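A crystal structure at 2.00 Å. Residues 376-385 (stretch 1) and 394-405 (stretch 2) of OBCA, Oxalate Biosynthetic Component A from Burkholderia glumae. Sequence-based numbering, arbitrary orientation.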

# COMPACT_ATOMS: atom_id res chain seq x y z
N MET A 376 -12.67 0.12 -10.71
CA MET A 376 -12.04 0.60 -9.48
C MET A 376 -11.54 2.01 -9.73
O MET A 376 -10.69 2.22 -10.61
CB MET A 376 -10.90 -0.33 -9.04
CG MET A 376 -10.11 0.16 -7.81
SD MET A 376 -11.15 0.17 -6.32
CE MET A 376 -11.45 -1.58 -6.16
N LEU A 377 -12.07 2.99 -9.00
CA LEU A 377 -11.62 4.38 -9.14
C LEU A 377 -10.32 4.57 -8.35
O LEU A 377 -10.32 4.49 -7.12
CB LEU A 377 -12.70 5.36 -8.66
CG LEU A 377 -14.08 5.26 -9.34
CD1 LEU A 377 -15.03 6.31 -8.75
CD2 LEU A 377 -13.96 5.40 -10.88
N VAL A 378 -9.22 4.81 -9.05
CA VAL A 378 -7.94 5.07 -8.39
C VAL A 378 -7.88 6.57 -8.06
O VAL A 378 -7.15 7.34 -8.68
CB VAL A 378 -6.74 4.63 -9.25
CG1 VAL A 378 -5.44 4.66 -8.42
CG2 VAL A 378 -6.98 3.22 -9.80
N ALA A 379 -8.69 6.97 -7.09
CA ALA A 379 -8.86 8.39 -6.81
C ALA A 379 -7.72 8.94 -5.95
O ALA A 379 -7.18 8.24 -5.09
CB ALA A 379 -10.20 8.65 -6.14
N GLY A 380 -7.36 10.20 -6.20
CA GLY A 380 -6.42 10.91 -5.35
C GLY A 380 -4.97 10.68 -5.70
O GLY A 380 -4.07 11.19 -5.02
N VAL A 381 -4.73 9.91 -6.76
CA VAL A 381 -3.37 9.68 -7.23
C VAL A 381 -3.14 10.51 -8.49
O VAL A 381 -3.84 10.31 -9.50
CB VAL A 381 -3.13 8.18 -7.53
CG1 VAL A 381 -1.72 7.94 -8.07
CG2 VAL A 381 -3.36 7.36 -6.27
N ASP A 382 -2.19 11.45 -8.44
CA ASP A 382 -1.97 12.37 -9.56
C ASP A 382 -1.47 11.65 -10.81
O ASP A 382 -0.54 10.84 -10.74
CB ASP A 382 -1.00 13.50 -9.17
CG ASP A 382 -1.49 14.34 -7.99
OD1 ASP A 382 -2.69 14.31 -7.64
OD2 ASP A 382 -0.67 15.08 -7.42
N GLN A 383 -2.07 11.96 -11.96
CA GLN A 383 -1.77 11.27 -13.22
C GLN A 383 -1.47 12.25 -14.33
O GLN A 383 -1.96 13.39 -14.31
CB GLN A 383 -2.98 10.40 -13.63
CG GLN A 383 -3.33 9.30 -12.61
CD GLN A 383 -2.34 8.14 -12.64
OE1 GLN A 383 -1.53 8.02 -13.55
NE2 GLN A 383 -2.40 7.28 -11.63
N TYR A 384 -0.70 11.81 -15.32
CA TYR A 384 -0.44 12.61 -16.51
C TYR A 384 -1.09 11.95 -17.71
O TYR A 384 -1.39 10.76 -17.68
CB TYR A 384 1.06 12.71 -16.80
CG TYR A 384 1.85 13.72 -15.97
CD1 TYR A 384 1.35 15.00 -15.71
CD2 TYR A 384 3.11 13.40 -15.48
CE1 TYR A 384 2.09 15.92 -14.96
CE2 TYR A 384 3.85 14.32 -14.73
CZ TYR A 384 3.33 15.57 -14.48
OH TYR A 384 4.07 16.46 -13.75
N ARG A 385 -1.28 12.72 -18.77
CA ARG A 385 -1.44 12.16 -20.11
C ARG A 385 -0.34 12.78 -20.97
O ARG A 385 -0.10 13.99 -20.90
CB ARG A 385 -2.83 12.47 -20.68
CG ARG A 385 -3.08 11.83 -22.06
CD ARG A 385 -4.52 12.03 -22.52
NE ARG A 385 -4.75 11.47 -23.86
CZ ARG A 385 -5.95 11.29 -24.39
NH1 ARG A 385 -7.03 11.59 -23.69
NH2 ARG A 385 -6.07 10.78 -25.61
N GLU A 394 0.16 16.62 -19.51
CA GLU A 394 -0.83 17.45 -18.84
C GLU A 394 -1.52 16.59 -17.80
O GLU A 394 -1.50 15.35 -17.89
CB GLU A 394 -1.87 17.97 -19.83
CG GLU A 394 -2.73 16.87 -20.43
CD GLU A 394 -3.75 17.38 -21.44
OE1 GLU A 394 -4.40 16.53 -22.10
OE2 GLU A 394 -3.90 18.62 -21.58
N ASP A 395 -2.14 17.25 -16.82
CA ASP A 395 -2.91 16.56 -15.80
C ASP A 395 -4.04 15.74 -16.41
O ASP A 395 -4.76 16.20 -17.30
CB ASP A 395 -3.47 17.57 -14.80
CG ASP A 395 -4.10 16.89 -13.59
OD1 ASP A 395 -3.81 15.70 -13.36
OD2 ASP A 395 -4.88 17.55 -12.86
N ASP A 396 -4.20 14.50 -15.94
CA ASP A 396 -5.28 13.64 -16.38
C ASP A 396 -5.84 12.88 -15.18
O ASP A 396 -6.51 11.85 -15.34
CB ASP A 396 -4.78 12.69 -17.49
CG ASP A 396 -5.92 12.11 -18.31
OD1 ASP A 396 -6.90 12.83 -18.55
OD2 ASP A 396 -5.84 10.92 -18.71
N SER A 397 -5.58 13.40 -13.98
CA SER A 397 -6.05 12.80 -12.74
C SER A 397 -7.58 12.82 -12.64
O SER A 397 -8.22 13.74 -13.14
CB SER A 397 -5.46 13.54 -11.53
OG SER A 397 -4.07 13.76 -11.66
N LEU A 398 -8.16 11.81 -12.01
CA LEU A 398 -9.61 11.80 -11.80
C LEU A 398 -10.03 13.00 -10.96
O LEU A 398 -10.98 13.71 -11.29
CB LEU A 398 -10.06 10.52 -11.11
CG LEU A 398 -9.83 9.19 -11.82
CD1 LEU A 398 -10.57 8.11 -11.04
CD2 LEU A 398 -10.31 9.26 -13.26
N ILE A 399 -9.32 13.21 -9.85
CA ILE A 399 -9.46 14.43 -9.07
C ILE A 399 -8.33 15.32 -9.56
O ILE A 399 -7.16 15.02 -9.33
CB ILE A 399 -9.31 14.17 -7.56
CG1 ILE A 399 -10.36 13.15 -7.07
CG2 ILE A 399 -9.42 15.48 -6.78
CD1 ILE A 399 -10.22 12.75 -5.59
N ALA A 400 -8.68 16.39 -10.27
CA ALA A 400 -7.69 17.31 -10.81
C ALA A 400 -6.66 17.66 -9.74
O ALA A 400 -7.02 17.85 -8.57
CB ALA A 400 -8.37 18.57 -11.34
N ARG A 401 -5.38 17.72 -10.12
CA ARG A 401 -4.32 17.92 -9.14
C ARG A 401 -4.54 19.19 -8.32
O ARG A 401 -4.37 19.17 -7.10
CB ARG A 401 -2.93 17.94 -9.78
CG ARG A 401 -1.83 18.28 -8.77
CD ARG A 401 -0.43 17.99 -9.29
NE ARG A 401 0.57 18.17 -8.24
CZ ARG A 401 1.69 17.46 -8.13
NH1 ARG A 401 2.54 17.69 -7.13
NH2 ARG A 401 1.96 16.50 -9.01
N VAL A 402 -4.96 20.27 -8.97
CA VAL A 402 -5.21 21.52 -8.25
C VAL A 402 -6.31 21.35 -7.20
O VAL A 402 -6.21 21.90 -6.10
CB VAL A 402 -5.54 22.70 -9.20
CG1 VAL A 402 -4.34 23.05 -10.05
CG2 VAL A 402 -6.73 22.37 -10.09
N VAL A 403 -7.33 20.57 -7.53
CA VAL A 403 -8.40 20.28 -6.59
C VAL A 403 -7.90 19.30 -5.52
O VAL A 403 -8.21 19.46 -4.33
CB VAL A 403 -9.65 19.71 -7.29
CG1 VAL A 403 -10.73 19.36 -6.27
CG2 VAL A 403 -10.19 20.72 -8.30
N ARG A 404 -7.12 18.31 -5.93
CA ARG A 404 -6.55 17.35 -4.98
C ARG A 404 -5.66 18.03 -3.94
O ARG A 404 -5.68 17.68 -2.76
CB ARG A 404 -5.76 16.27 -5.73
CG ARG A 404 -5.53 15.00 -4.92
CD ARG A 404 -4.05 14.73 -4.75
NE ARG A 404 -3.47 15.64 -3.79
CZ ARG A 404 -2.30 16.26 -3.92
NH1 ARG A 404 -1.55 16.09 -5.00
NH2 ARG A 404 -1.90 17.06 -2.96
N GLU A 405 -4.86 19.00 -4.40
CA GLU A 405 -4.01 19.77 -3.49
C GLU A 405 -4.85 20.53 -2.44
O GLU A 405 -4.46 20.63 -1.28
CB GLU A 405 -3.09 20.72 -4.28
CG GLU A 405 -2.00 19.98 -5.05
CD GLU A 405 -1.21 20.88 -5.99
OE1 GLU A 405 -1.72 21.96 -6.38
OE2 GLU A 405 -0.08 20.52 -6.34
O HOH W 1 -7.14 11.56 -8.70
O HOH W 2 -6.45 9.80 -10.73
O HOH W 3 -5.46 13.32 -8.09
O HOH W 4 -3.55 9.59 -19.09
O HOH W 5 -7.89 12.70 -21.33

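Asp-382 carries the charge that ties the loop of stretch 1 to the helix of stretch 2. Its OD2 lies 2.8 Å from Arg-404 NH1 in a salt bridge. The hydrogen bonds from NH1 to OD2 and, at 3.4 Å, from NH1 to Asp-382 OD1 are both weak. OD2 also lies 3.4 Å from Arg-401 NH2. That salt bridge rests on charge alone, because OD2 sits over a face of the guanidinium and no N-H points at it. Arg-401 is held in turn by its own stretch, with NE 3.1 Å from Glu-405 OE2. One short acid thus meets two long basic side chains from successive turns of the helix.

Backbone hydrogen bonds join the antiparallel strands. Arg-385 N donates to Glu-394 O at 2.8 Å, and Glu-394 N donates to Arg-385 O at 3.0 Å. Tyr-384 and Asp-395 form the adjoining non-hydrogen-bonded pair. Here Tyr-384 CA comes within 3.2 Å of Glu-394 O, a CA-H...O contact. Farther along, Asp-396 N donates to Gln-383 O at 3.0 Å.

Beyond this point a side chain takes over the pairing. Gln-383 N donates to Ser-397 OG at 2.7 Å. The serine hydroxyl gives its own proton to Asp-395 OD1, 2.6 Å from OG. Ser-397 N also binds Asp-395 OD1, at 3.0 Å, while Arg-401 N binds Asp-395 OD2, at 2.8 Å. A small residue that both donates and accepts suits this buried site, and the aspartate links the turn to the start of the helix.

Where the backbones stand farther apart, with CA atoms about 6 Å from each other at the Gly-380 and Ile-399 pair, waters 1 and 2 bridge them. Water 1 accepts from Gly-380 N at 2.9 Å and from Ile-399 N at 3.0 Å. Water 2 joins Val-381 O and Leu-398 N, each 2.9 Å from its oxygen. Waters 3 and 5 also use side chains. Water 3 donates to Asp-382 OD1 at 3.0 Å and to Ile-399 O at 2.7 Å. Water 5 links Arg-385 NH1, at 2.7 Å, to Asp-396 OD1, at 3.0 Å.

The apolar packing is buried. Leu-398 and Ile-399 both point toward stretch 1. Leu-398 CD1 packs 4.2 Å from Leu-377 CB, and Ile-399 CD1 lies 4.1 Å from Ala-379 CB. Gly-380 has a positive phi of 86°, which favours glycine. Its N lies 3.9 Å from Ile-399 CD1, and its O is 3.6 Å from Arg-404 CD. At the exposed end, Arg-385 CB rests 3.7 Å from Asp-396 CB. Together the stretches bury 744 Å², summed over both sides.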